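Local coordinates for probable conserved lipoprotein LPPA (Mycobacterium tuberculosis, PDB 2V7S) that is of unknown function but belongs to a lipoprotein family confined to pathogenic mycobacteria and is probably tethered to the cell membrane by a lipid, at residues 69-74 with 84-89; 118-123 with 179-184; 126-131 with 158-163; 75-80 with 132-137. All blocks are in the same frame, centred on the assembly; numbering follows the deposited sequence.

How the interactions relate
Interactions 1 and 3 pack helices 59-80 and 128-143 on one antiparallel sheet, interaction 4 joins the two helices to each other, and interaction 2 pairs two strands of the sheet. Interaction 1 shares the sheet with interaction 2, their centres about 7 Å apart, because strand 86-88 is the neighbour of strand 120-122. Interaction 4 lies about 10 Å between centres from interaction 1, and Asp75 at its start receives a hydrogen bond from Trp86. Interaction 3, about 11 Å between centres from interaction 4, fixes the start of helix 128-143; its Phe126 touches Val77 and Ala134. No active site is known; bound glycerol lies near interactions 1, 2 and 3.

Interaction 1. Residues 69-74 with 84-89; sequences TARIIA and QTWKFD
Ala74 and Trp86 make the closest approach in a largely apolar helix-on-strand contact, in which helix 59-80 packs through residues 69-74 on the border strand 86-88 of the six-stranded sheet. The Ala74 methyl sits squarely over the indole in a CH-pi contact: Ala74 CB lies 3.4 Å from the centroid of the five-membered ring of Trp86, only 11° off its normal. Trp86 is placed there by a first torsion of 70°, which turns CG into the crowded position between the backbone N and the carbonyl carbon. The far end of the indole meets Arg71, whose CG comes within 3.8 Å of Trp86 CH2.

Helix and strand run nearly antiparallel, their axes 9.6 Å apart, as the chain leaves the helix, turns and returns beneath it; this is one corner of a two-layer alpha/beta sandwich. Phe88 extends the aromatic surface, with Trp86 CZ3 poised 3.6 Å above the middle of the Phe88 ring. Ala70 CB approaches the edge of that same ring, 4.3 Å from Phe88 CE2. Beyond it, the guanidinium of Arg71 stands almost perpendicular to the phenyl plane, and Arg71 NH2 is 3.9 Å from Phe88 CE1. The one polar atom of the indole, Trp86 NE1, is hydrogen-bonded to Asp75, the residue after Ala74 on helix 59-80, which holds the rotation of the ring.

Interaction 2. Residues 118-123 with 179-184; sequences NSVMFG and ATLNIT
Val120 and Leu181 form an antiparallel hydrogen-bonded pair where strands 120-122 and 179-184 run side by side, their axes 4.8 Å apart and their directions 158° from each other. Val120 N donates to Leu181 O over 3.2 Å, and Leu181 N returns a bond of 3.0 Å to Val120 O. The register continues in an almost straight bond from Phe122 N to Ala179 O, 2.9 Å long with an angle of 176° at the hydrogen. At this end a water takes the place of a second direct bond, accepting from Ala179 N and donating to Phe122 O.

The side chains divide between the two faces. Val120 and Leu181 lie alongside each other, pointing the same way, with Val120 CB 3.9 Å from Leu181 CB. Phe122 swings its ring across the neighbouring strand, and Phe122 CE1 reaches Leu181 CB at 3.9 Å. Val120 CG1 covers part of one face of the phenyl group, offset toward its rim. On the other face of the sheet, Met121, present as selenomethionine, faces Thr180 in a non-hydrogen-bonded pair. With its CG anti to the backbone N, a bend at chi2 (78°) turns the selenium back toward Thr180, leaving Met121 SE 3.9 Å from Thr180 CG2.

Val120 and Leu181 also touch helix 59-80, through Ala74 and Ile73. The arrangement is that of a two-layer alpha/beta sandwich, in which an antiparallel sheet buries one face beneath helices.

Interaction 3. Residues 126-131 with 158-163; sequences FSAEDF and AKRDYD
Arg160 and Phe131 are brought together by complementary torsions: Phe131 sets CG anti to its own backbone N (chi1 -166°), laying the ring over the strand, while Arg160 turns its CG beside the backbone N (chi1 -43°) and then runs extended as far as NE. The side chains run antiparallel alongside each other, ring and guanidinium planes inclined to one another. Arg160 CB lies 3.5 Å from the centroid of the Phe131 ring, directly over its face, in a CH-pi contact, and further out Arg160 CD is 3.7 Å from Phe131 CB. The ring's edge is directed at Tyr162 N, and Phe131 CE1 touches Tyr162 CB at 3.9 Å.

The guanidinium continues to the start of the helix. Arg160 NE donates to Phe126 O over 3.0 Å, a bent bond of 145° that meets the carbonyl from above its plane. A water accepts from Arg160 NH2 and reaches back weakly to the same oxygen. One guanidinium face is covered by backbone, with Ala128 N 3.3 Å above the plane of Arg160. Ala128 N and the guanidinium nitrogens are all donors, so this is stacking without a bond; Ala128 N donates instead to a glycerol, probably from the crystallisation liquor. At this N-terminal end the helix dipole would probably be unfavourable to the positive group.

Ser127, beside the same glycerol, is the N-cap, its OG accepting from Asp130 N at 3.1 Å. A capped helix start with Phe131, in its first turn, resting on the strand is how helix 128-143 is seated on strand 160-166 in this alpha/beta sandwich.

Interaction 4. Residues 75-80 with 132-137; sequences DRVSAA and KIAANI
The guanidinium of Arg76 carries Ile137 on one face, with Ile137 CG2 3.8 Å above the plane and shifted toward the rim. It is the one flat group in the contact; its NH2 is engaged in salt bridges to Glu140 and Glu141, further along the facing helix. A bend at the third torsion of Arg76 (66°) folds the group over the isoleucine, whose CG2 also meets the aliphatic root of the same chain.

Ile137 is the central side chain between helices 59-80 and 128-143, set among Arg76, Val77 and Ala80; the helices run roughly antiparallel at 149°, their axes 9.4 Å apart in these segments. Its CG1 lies beside the backbone N (chi1 -68°), carrying CD1 onto the opposite helix. There Ile137 CD1 rests 3.7 Å from Arg76 O and 3.8 Å from Ala80 CB. Val77 borders it as well, Val77 CG2 being 4.0 Å from Ile137 CD1.

The backbones come nearest at Val77 and Ala134, where the small alanine lets the helices close in. Val77 CG1 meets Ala134 CB at 3.8 Å, and both residues are also covered by Phe126. Nearer the end of helix 59-80, Ala80 CB touches Ile133 CG2 at 3.9 Å.

Between these segments the attachment is therefore made by apolar branches and small methyls, joining the two helices that share one face of the sheet. At the edge of the contact the charge of Arg76 is met by Glu140 and Glu141; with these acidic partners holding its end, Arg76 probably keeps its hydrocarbon part and one guanidinium face pressed on Ile137.

Interaction 1. Residues 69-74 with 84-89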
# COMPACT_ATOMS: atom_id res chain seq x y z
N THR A 69 31.69 0.71 9.11
CA THR A 69 32.10 0.31 7.75
C THR A 69 32.71 1.50 7.03
O THR A 69 33.69 1.35 6.29
CB THR A 69 30.92 -0.28 6.96
OG1 THR A 69 30.67 -1.59 7.49
CG2 THR A 69 31.26 -0.41 5.45
N ALA A 70 32.13 2.68 7.22
CA ALA A 70 32.71 3.89 6.62
C ALA A 70 34.14 4.10 7.10
O ALA A 70 35.01 4.45 6.28
CB ALA A 70 31.86 5.16 6.94
N ARG A 71 34.36 3.93 8.42
CA ARG A 71 35.71 3.99 9.03
C ARG A 71 36.63 2.97 8.35
O ARG A 71 37.75 3.30 7.96
CB ARG A 71 35.66 3.70 10.54
CG ARG A 71 37.06 3.65 11.27
CD ARG A 71 36.94 3.40 12.83
NE ARG A 71 35.90 4.25 13.43
CZ ARG A 71 34.73 3.81 13.94
NH1 ARG A 71 34.46 2.50 13.99
NH2 ARG A 71 33.84 4.67 14.43
N ILE A 72 36.16 1.74 8.21
CA ILE A 72 36.97 0.70 7.58
C ILE A 72 37.41 1.12 6.17
O ILE A 72 38.59 0.93 5.80
CB ILE A 72 36.22 -0.64 7.55
CG1 ILE A 72 36.21 -1.23 8.97
CG2 ILE A 72 36.89 -1.67 6.57
CD1 ILE A 72 35.17 -2.35 9.13
N ILE A 73 36.46 1.61 5.39
CA ILE A 73 36.75 2.03 4.01
C ILE A 73 37.77 3.19 4.03
O ILE A 73 38.75 3.18 3.27
CB ILE A 73 35.46 2.46 3.25
CG1 ILE A 73 34.58 1.23 2.93
CG2 ILE A 73 35.82 3.22 1.91
CD1 ILE A 73 33.11 1.58 2.61
N ALA A 74 37.48 4.20 4.84
CA ALA A 74 38.31 5.41 4.90
C ALA A 74 39.74 5.04 5.32
O ALA A 74 40.69 5.57 4.76
CB ALA A 74 37.67 6.42 5.88
N GLN A 84 47.13 10.44 2.09
CA GLN A 84 45.69 10.67 2.27
C GLN A 84 45.29 10.57 3.75
O GLN A 84 45.82 9.75 4.50
CB GLN A 84 44.82 9.78 1.36
CG GLN A 84 43.28 10.10 1.36
CD GLN A 84 42.90 11.48 0.83
OE1 GLN A 84 42.53 11.63 -0.33
NE2 GLN A 84 42.95 12.48 1.68
N THR A 85 44.40 11.46 4.16
CA THR A 85 43.88 11.48 5.52
C THR A 85 42.33 11.59 5.46
O THR A 85 41.75 11.87 4.40
CB THR A 85 44.43 12.71 6.30
OG1 THR A 85 44.06 13.92 5.63
CG2 THR A 85 45.97 12.65 6.44
N TRP A 86 41.68 11.39 6.59
CA TRP A 86 40.23 11.51 6.66
C TRP A 86 39.78 11.86 8.07
O TRP A 86 40.54 11.70 9.03
CB TRP A 86 39.53 10.23 6.20
CG TRP A 86 39.69 9.05 7.13
CD1 TRP A 86 40.74 8.17 7.18
CD2 TRP A 86 38.78 8.65 8.15
NE1 TRP A 86 40.52 7.23 8.17
CE2 TRP A 86 39.33 7.51 8.79
CE3 TRP A 86 37.54 9.13 8.58
CZ2 TRP A 86 38.68 6.83 9.84
CZ3 TRP A 86 36.88 8.47 9.65
CH2 TRP A 86 37.46 7.31 10.24
N LYS A 87 38.55 12.34 8.17
CA LYS A 87 37.86 12.48 9.46
C LYS A 87 36.36 12.32 9.20
O LYS A 87 35.89 12.51 8.07
CB LYS A 87 38.14 13.85 10.07
CG LYS A 87 37.57 15.03 9.26
CD LYS A 87 37.95 16.40 9.88
CE LYS A 87 37.13 17.52 9.26
NZ LYS A 87 37.14 18.82 10.12
N PHE A 88 35.62 11.97 10.25
CA PHE A 88 34.20 12.14 10.23
C PHE A 88 33.93 13.62 10.22
O PHE A 88 34.54 14.38 10.94
CB PHE A 88 33.53 11.45 11.41
CG PHE A 88 33.51 9.97 11.28
CD1 PHE A 88 34.19 9.17 12.18
CD2 PHE A 88 32.83 9.39 10.21
CE1 PHE A 88 34.17 7.75 12.03
CE2 PHE A 88 32.80 8.01 10.04
CZ PHE A 88 33.48 7.19 10.95
N ASP A 89 33.01 14.04 9.37
CA ASP A 89 32.65 15.44 9.26
C ASP A 89 32.18 15.90 10.64
O ASP A 89 31.31 15.29 11.24
CB ASP A 89 31.53 15.56 8.24
CG ASP A 89 31.22 16.99 7.82
OD1 ASP A 89 31.44 17.97 8.58
OD2 ASP A 89 30.71 17.10 6.69

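Interaction 2. Residues 118-123 with 179-184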
# COMPACT_ATOMS: atom_id res chain seq x y z
N ASN A 118 27.89 8.16 9.53
CA ASN A 118 28.52 9.48 9.71
C ASN A 118 29.34 9.78 8.44
O ASN A 118 30.13 8.93 8.01
CB ASN A 118 29.45 9.51 10.93
CG ASN A 118 28.72 9.28 12.25
OD1 ASN A 118 27.51 9.13 12.30
ND2 ASN A 118 29.48 9.22 13.31
N SER A 119 29.12 10.96 7.85
CA SER A 119 29.85 11.41 6.67
C SER A 119 31.38 11.47 6.90
O SER A 119 31.84 11.91 7.94
CB SER A 119 29.39 12.80 6.22
OG SER A 119 27.97 12.85 6.10
N VAL A 120 32.13 11.01 5.90
CA VAL A 120 33.58 10.95 5.94
C VAL A 120 34.07 12.05 5.00
O VAL A 120 33.57 12.15 3.87
CB VAL A 120 34.09 9.59 5.48
CG1 VAL A 120 35.58 9.68 5.10
CG2 VAL A 120 33.90 8.50 6.59
N MSE A 121 35.01 12.89 5.47
CA MSE A 121 35.64 13.92 4.64
C MSE A 121 37.13 13.58 4.44
O MSE A 121 37.85 13.43 5.43
CB MSE A 121 35.60 15.24 5.38
CG MSE A 121 36.34 16.36 4.66
SE MSE A 121 35.23 17.00 3.21
CE MSE A 121 33.83 17.85 4.35
N PHE A 122 37.61 13.51 3.19
CA PHE A 122 39.04 13.20 2.98
C PHE A 122 39.84 14.51 2.98
O PHE A 122 39.29 15.56 2.70
CB PHE A 122 39.28 12.39 1.69
CG PHE A 122 38.71 10.98 1.75
CD1 PHE A 122 37.45 10.71 1.22
CD2 PHE A 122 39.44 9.95 2.33
CE1 PHE A 122 36.91 9.41 1.29
CE2 PHE A 122 38.89 8.63 2.43
CZ PHE A 122 37.62 8.39 1.87
N GLY A 123 41.10 14.44 3.38
CA GLY A 123 41.94 15.63 3.52
C GLY A 123 42.32 16.19 2.16
O GLY A 123 42.21 17.41 1.90
N ALA A 179 36.65 15.73 -1.44
CA ALA A 179 36.13 14.39 -1.54
C ALA A 179 35.45 13.87 -0.27
O ALA A 179 35.95 14.07 0.84
CB ALA A 179 37.24 13.42 -1.97
N THR A 180 34.31 13.21 -0.45
CA THR A 180 33.57 12.65 0.67
C THR A 180 33.24 11.20 0.37
O THR A 180 33.22 10.79 -0.79
CB THR A 180 32.26 13.45 0.93
OG1 THR A 180 31.46 13.46 -0.27
CG2 THR A 180 32.57 14.89 1.34
N LEU A 181 32.98 10.44 1.43
CA LEU A 181 32.37 9.15 1.33
C LEU A 181 31.04 9.18 2.10
O LEU A 181 31.00 9.58 3.30
CB LEU A 181 33.33 8.08 1.97
CG LEU A 181 32.78 6.70 2.25
CD1 LEU A 181 32.42 5.99 0.93
CD2 LEU A 181 33.77 5.81 3.08
N ASN A 182 29.96 8.71 1.45
CA ASN A 182 28.70 8.57 2.15
C ASN A 182 28.12 7.19 1.94
O ASN A 182 28.42 6.55 0.94
CB ASN A 182 27.72 9.63 1.69
CG ASN A 182 28.02 10.96 2.32
OD1 ASN A 182 27.65 11.19 3.48
ND2 ASN A 182 28.68 11.84 1.57
N ILE A 183 27.34 6.74 2.92
CA ILE A 183 26.71 5.44 2.83
C ILE A 183 25.31 5.57 3.41
O ILE A 183 25.14 6.09 4.53
CB ILE A 183 27.49 4.35 3.65
CG1 ILE A 183 28.99 4.32 3.32
CG2 ILE A 183 26.85 2.94 3.44
CD1 ILE A 183 29.80 3.45 4.27
N THR A 184 24.34 5.03 2.68
CA THR A 184 22.99 4.92 3.17
C THR A 184 22.64 3.45 3.15
O THR A 184 22.99 2.73 2.20
CB THR A 184 22.02 5.71 2.26
OG1 THR A 184 22.44 7.07 2.25
CG2 THR A 184 20.60 5.67 2.81
O HOH W 1 30.26 7.72 5.31
O HOH W 2 39.06 16.09 -0.34

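Interaction 3. Residues 126-131 with 158-163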
# COMPACT_ATOMS: atom_id res chain seq x y z
N PHE A 126 41.62 13.34 -4.78
CA PHE A 126 42.22 12.18 -5.42
C PHE A 126 42.56 12.53 -6.86
O PHE A 126 41.78 13.22 -7.53
CB PHE A 126 41.19 11.04 -5.45
CG PHE A 126 40.82 10.52 -4.10
CD1 PHE A 126 39.71 10.99 -3.43
CD2 PHE A 126 41.56 9.48 -3.50
CE1 PHE A 126 39.34 10.48 -2.16
CE2 PHE A 126 41.22 8.98 -2.22
CZ PHE A 126 40.09 9.49 -1.56
N SER A 127 43.72 12.08 -7.34
CA SER A 127 43.99 12.05 -8.78
C SER A 127 43.09 10.97 -9.40
O SER A 127 42.42 10.23 -8.68
CB SER A 127 45.46 11.68 -9.03
OG SER A 127 45.64 10.32 -8.65
N ALA A 128 43.08 10.88 -10.73
CA ALA A 128 42.33 9.82 -11.43
C ALA A 128 42.77 8.42 -11.01
O ALA A 128 41.93 7.55 -10.72
CB ALA A 128 42.44 10.00 -12.96
N GLU A 129 44.08 8.21 -10.92
CA GLU A 129 44.60 6.90 -10.52
C GLU A 129 44.25 6.54 -9.07
O GLU A 129 43.81 5.42 -8.77
CB GLU A 129 46.12 6.85 -10.71
CG GLU A 129 46.68 5.48 -11.06
N ASP A 130 44.45 7.49 -8.17
CA ASP A 130 44.12 7.25 -6.78
C ASP A 130 42.62 7.06 -6.58
O ASP A 130 42.19 6.30 -5.72
CB ASP A 130 44.72 8.32 -5.86
CG ASP A 130 46.26 8.24 -5.81
OD1 ASP A 130 46.81 7.14 -6.08
OD2 ASP A 130 46.93 9.26 -5.55
N PHE A 131 41.83 7.75 -7.38
CA PHE A 131 40.38 7.61 -7.31
C PHE A 131 39.93 6.18 -7.65
O PHE A 131 39.09 5.62 -6.96
CB PHE A 131 39.65 8.64 -8.16
CG PHE A 131 38.15 8.74 -7.84
CD1 PHE A 131 37.22 8.13 -8.66
CD2 PHE A 131 37.71 9.45 -6.71
CE1 PHE A 131 35.84 8.20 -8.37
CE2 PHE A 131 36.33 9.54 -6.41
CZ PHE A 131 35.40 8.92 -7.23
N ALA A 158 37.57 17.88 -12.94
CA ALA A 158 36.45 18.68 -12.43
C ALA A 158 35.58 17.96 -11.37
O ALA A 158 35.15 18.60 -10.41
CB ALA A 158 35.58 19.18 -13.57
N LYS A 159 35.33 16.66 -11.57
CA LYS A 159 34.48 15.89 -10.71
C LYS A 159 34.76 14.41 -10.87
O LYS A 159 34.98 13.92 -12.00
CB LYS A 159 33.02 16.15 -11.05
N ARG A 160 34.76 13.70 -9.76
CA ARG A 160 34.88 12.26 -9.79
C ARG A 160 33.82 11.69 -8.88
O ARG A 160 33.65 12.13 -7.73
CB ARG A 160 36.28 11.77 -9.36
CG ARG A 160 37.47 12.58 -9.94
CD ARG A 160 38.79 11.94 -9.51
NE ARG A 160 39.94 12.80 -9.85
CZ ARG A 160 40.47 12.96 -11.07
NH1 ARG A 160 39.99 12.32 -12.12
NH2 ARG A 160 41.49 13.79 -11.23
N ASP A 161 33.11 10.70 -9.41
CA ASP A 161 31.97 10.10 -8.73
C ASP A 161 32.06 8.60 -8.93
O ASP A 161 32.35 8.13 -10.05
CB ASP A 161 30.69 10.61 -9.36
CG ASP A 161 29.46 10.24 -8.58
OD1 ASP A 161 29.58 9.75 -7.43
OD2 ASP A 161 28.37 10.47 -9.11
N TYR A 162 31.86 7.87 -7.85
CA TYR A 162 31.74 6.43 -7.90
C TYR A 162 30.59 6.06 -7.00
O TYR A 162 30.61 6.35 -5.80
CB TYR A 162 33.03 5.71 -7.44
CG TYR A 162 32.84 4.21 -7.45
CD1 TYR A 162 32.64 3.52 -6.26
CD2 TYR A 162 32.81 3.49 -8.65
CE1 TYR A 162 32.43 2.14 -6.25
CE2 TYR A 162 32.60 2.09 -8.65
CZ TYR A 162 32.42 1.44 -7.43
OH TYR A 162 32.19 0.09 -7.36
N ASP A 163 29.59 5.39 -7.56
CA ASP A 163 28.42 5.04 -6.75
C ASP A 163 28.14 3.55 -6.98
O ASP A 163 28.20 3.08 -8.12
CB ASP A 163 27.26 5.93 -7.20
CG ASP A 163 26.03 5.81 -6.31
OD1 ASP A 163 25.26 4.85 -6.49
OD2 ASP A 163 25.81 6.71 -5.46
O HOH W 3 41.87 16.21 -9.16

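Interaction 4. Residues 75-80 with 132-137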
# COMPACT_ATOMS: atom_id res chain seq x y z
N ASP A 75 39.87 4.15 6.31
CA ASP A 75 41.19 3.68 6.78
C ASP A 75 41.97 2.94 5.70
O ASP A 75 43.13 3.22 5.49
CB ASP A 75 41.08 2.79 8.03
CG ASP A 75 40.97 3.62 9.29
OD1 ASP A 75 41.42 4.77 9.28
OD2 ASP A 75 40.47 3.12 10.31
N ARG A 76 41.31 2.03 5.00
CA ARG A 76 41.90 1.26 3.92
C ARG A 76 42.27 2.22 2.75
O ARG A 76 43.32 2.08 2.13
CB ARG A 76 40.87 0.21 3.44
CG ARG A 76 40.67 -1.05 4.37
CD ARG A 76 39.86 -2.10 3.63
NE ARG A 76 40.70 -2.56 2.52
CZ ARG A 76 40.28 -3.18 1.42
NH1 ARG A 76 41.18 -3.51 0.51
NH2 ARG A 76 39.00 -3.45 1.24
N VAL A 77 41.42 3.21 2.50
CA VAL A 77 41.70 4.18 1.44
C VAL A 77 42.94 4.99 1.78
O VAL A 77 43.85 5.12 0.96
CB VAL A 77 40.49 5.11 1.12
CG1 VAL A 77 40.94 6.25 0.20
CG2 VAL A 77 39.40 4.30 0.43
N SER A 78 42.98 5.51 3.00
CA SER A 78 44.13 6.28 3.49
C SER A 78 45.41 5.45 3.53
O SER A 78 46.50 5.98 3.28
CB SER A 78 43.82 6.84 4.87
OG SER A 78 42.78 7.80 4.76
N ALA A 79 45.29 4.15 3.80
CA ALA A 79 46.47 3.29 3.84
C ALA A 79 46.96 2.87 2.44
O ALA A 79 48.14 2.54 2.25
CB ALA A 79 46.25 2.10 4.73
N ALA A 80 46.07 2.92 1.45
CA ALA A 80 46.43 2.55 0.08
C ALA A 80 47.04 3.76 -0.65
O ALA A 80 47.80 3.59 -1.61
CB ALA A 80 45.19 2.01 -0.67
N LYS A 132 40.51 5.60 -8.71
CA LYS A 132 40.21 4.22 -9.08
C LYS A 132 40.59 3.28 -7.95
O LYS A 132 39.86 2.34 -7.66
CB LYS A 132 40.93 3.80 -10.37
CG LYS A 132 40.72 4.70 -11.59
CD LYS A 132 41.24 4.02 -12.89
CE LYS A 132 42.08 4.98 -13.78
NZ LYS A 132 41.35 5.77 -14.84
N ILE A 133 41.73 3.51 -7.31
CA ILE A 133 42.11 2.70 -6.16
C ILE A 133 41.08 2.79 -5.03
O ILE A 133 40.62 1.77 -4.47
CB ILE A 133 43.55 3.01 -5.67
CG1 ILE A 133 44.59 2.47 -6.66
CG2 ILE A 133 43.79 2.43 -4.26
CD1 ILE A 133 45.86 3.30 -6.72
N ALA A 134 40.69 4.01 -4.68
CA ALA A 134 39.75 4.19 -3.58
C ALA A 134 38.39 3.56 -3.95
O ALA A 134 37.73 2.95 -3.10
CB ALA A 134 39.58 5.66 -3.28
N ALA A 135 37.97 3.76 -5.20
CA ALA A 135 36.68 3.22 -5.70
C ALA A 135 36.65 1.67 -5.63
O ALA A 135 35.61 1.06 -5.36
CB ALA A 135 36.43 3.70 -7.14
N ASN A 136 37.80 1.04 -5.91
CA ASN A 136 37.93 -0.41 -5.79
C ASN A 136 37.76 -0.86 -4.34
O ASN A 136 37.17 -1.90 -4.05
CB ASN A 136 39.27 -0.90 -6.32
CG ASN A 136 39.34 -2.41 -6.38
OD1 ASN A 136 38.49 -3.04 -7.01
ND2 ASN A 136 40.30 -3.01 -5.66
N ILE A 137 38.28 -0.08 -3.42
CA ILE A 137 38.11 -0.39 -2.01
C ILE A 137 36.64 -0.25 -1.62
O ILE A 137 36.10 -1.12 -0.94
CB ILE A 137 39.04 0.47 -1.12
CG1 ILE A 137 40.50 0.06 -1.34
CG2 ILE A 137 38.68 0.30 0.36
CD1 ILE A 137 41.51 1.20 -1.02